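Local coordinates for Lmo2051 protein (Listeria monocytogenes, PDB 3I18) that is a predicted membrane-bound serine protease of the peptidase S16 family that probably hydrolyses proteins with ATP, here represented by its PDZ domain, at residues 18-24 with 70-75. Numbering follows the deposited sequence.
Sequences VPAADVL and ADIKLT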
# COMPACT_ATOMS: atom_id res chain seq x y z
N VAL A 18 -9.06 7.08 -6.92
CA VAL A 18 -9.19 6.63 -5.54
C VAL A 18 -8.38 7.54 -4.62
O VAL A 18 -7.48 8.25 -5.08
CB VAL A 18 -8.68 5.19 -5.37
CG1 VAL A 18 -9.51 4.24 -6.23
CG2 VAL A 18 -7.21 5.10 -5.75
N PRO A 19 -8.70 7.54 -3.32
CA PRO A 19 -7.96 8.39 -2.38
C PRO A 19 -6.45 8.24 -2.49
O PRO A 19 -5.72 9.23 -2.35
CB PRO A 19 -8.50 7.94 -1.03
CG PRO A 19 -9.94 7.64 -1.35
CD PRO A 19 -9.82 6.86 -2.65
N ALA A 20 -5.97 7.03 -2.73
CA ALA A 20 -4.53 6.80 -2.85
C ALA A 20 -3.87 7.69 -3.91
O ALA A 20 -2.72 8.08 -3.76
CB ALA A 20 -4.26 5.33 -3.15
N ALA A 21 -4.60 8.02 -4.97
CA ALA A 21 -4.05 8.85 -6.03
C ALA A 21 -3.68 10.25 -5.57
O ALA A 21 -2.94 10.96 -6.25
CB ALA A 21 -5.04 8.93 -7.19
N ASP A 22 -4.20 10.65 -4.41
CA ASP A 22 -3.93 11.97 -3.87
C ASP A 22 -2.74 11.95 -2.91
O ASP A 22 -2.40 12.96 -2.31
CB ASP A 22 -5.18 12.50 -3.17
CG ASP A 22 -5.55 13.91 -3.60
OD1 ASP A 22 -5.38 14.25 -4.79
OD2 ASP A 22 -6.02 14.69 -2.74
N VAL A 23 -2.10 10.78 -2.78
CA VAL A 23 -0.95 10.61 -1.88
C VAL A 23 0.24 9.90 -2.53
O VAL A 23 1.35 10.44 -2.57
CB VAL A 23 -1.34 9.78 -0.63
CG1 VAL A 23 -0.11 9.53 0.23
CG2 VAL A 23 -2.41 10.50 0.17
N LEU A 24 0.02 8.68 -3.02
CA LEU A 24 1.08 7.88 -3.61
C LEU A 24 1.30 8.10 -5.10
O LEU A 24 0.43 8.61 -5.81
CB LEU A 24 0.80 6.39 -3.36
CG LEU A 24 0.65 5.93 -1.90
CD1 LEU A 24 0.17 4.50 -1.86
CD2 LEU A 24 1.99 6.09 -1.18
N ALA A 70 1.24 9.60 5.45
CA ALA A 70 -0.09 10.10 5.19
C ALA A 70 -1.11 9.01 5.40
O ALA A 70 -0.79 7.82 5.38
CB ALA A 70 -0.18 10.64 3.77
N ASP A 71 -2.36 9.42 5.60
CA ASP A 71 -3.45 8.48 5.79
C ASP A 71 -4.14 8.26 4.46
O ASP A 71 -4.27 9.19 3.66
CB ASP A 71 -4.47 9.02 6.79
CG ASP A 71 -3.97 8.99 8.21
OD1 ASP A 71 -3.36 7.98 8.61
OD2 ASP A 71 -4.21 9.99 8.94
N ILE A 72 -4.57 7.03 4.23
CA ILE A 72 -5.27 6.71 2.99
C ILE A 72 -6.49 5.89 3.35
O ILE A 72 -6.41 4.96 4.14
CB ILE A 72 -4.36 5.91 2.04
CG1 ILE A 72 -3.09 6.73 1.74
CG2 ILE A 72 -5.09 5.61 0.73
CD1 ILE A 72 -2.13 6.04 0.78
N LYS A 73 -7.64 6.27 2.80
CA LYS A 73 -8.87 5.55 3.06
C LYS A 73 -8.93 4.36 2.12
O LYS A 73 -8.61 4.48 0.93
CB LYS A 73 -10.08 6.47 2.85
CG LYS A 73 -11.43 5.82 3.13
CD LYS A 73 -12.49 6.87 3.47
CE LYS A 73 -12.17 7.54 4.81
NZ LYS A 73 -13.24 8.48 5.26
N LEU A 74 -9.32 3.21 2.65
CA LEU A 74 -9.41 2.00 1.85
C LEU A 74 -10.69 2.02 1.04
O LEU A 74 -11.72 2.52 1.50
CB LEU A 74 -9.40 0.77 2.76
CG LEU A 74 -8.12 0.55 3.57
CD1 LEU A 74 -8.23 -0.75 4.33
CD2 LEU A 74 -6.92 0.51 2.62
N THR A 75 -10.62 1.49 -0.17
CA THR A 75 -11.77 1.44 -1.05
C THR A 75 -11.95 -0.02 -1.45
O THR A 75 -11.19 -0.87 -1.01
CB THR A 75 -11.55 2.33 -2.31
OG1 THR A 75 -12.76 2.41 -3.07
CG2 THR A 75 -10.43 1.76 -3.17
O HOH W 1 -7.73 4.56 -1.89
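Apolar packing, supplemented by one water-mediated backbone link, sets a short 3-10 turn in the loop between strands 9-14 and 29-33 against strand 66-76, with no direct hydrogen bond between the two segments. Ile72 is the centrepiece: its long, branched side chain reaches Ala20 through CG2 (3.8 Å to Ala20 CA) and Leu24 through CD1 (3.8 Å to Leu24 CD1), while Ile85 of strand 83-89 touches both Ile72 and Ala20. The small Ala20 lets the turn come close, its CA 5.9 Å from the CA of Ile72. Val23 CG1 meets Ala70 CB at 3.7 Å, and at the other end Val18 CG1 lies 4.0 Å from Thr75 CG2. Pro19, whose fixed phi suits the first position of the 3-10 turn, rests its CB 4.0 Å from Lys73 O. A water accepts from Ala20 N (3.1 Å) and donates to Lys73 O (3.0 Å), satisfying two backbone groups too far apart to bond directly. Such a turn, packing buried Ala20 and Leu24 against a five-stranded antiparallel barrel, is consistent with the PDZ fold.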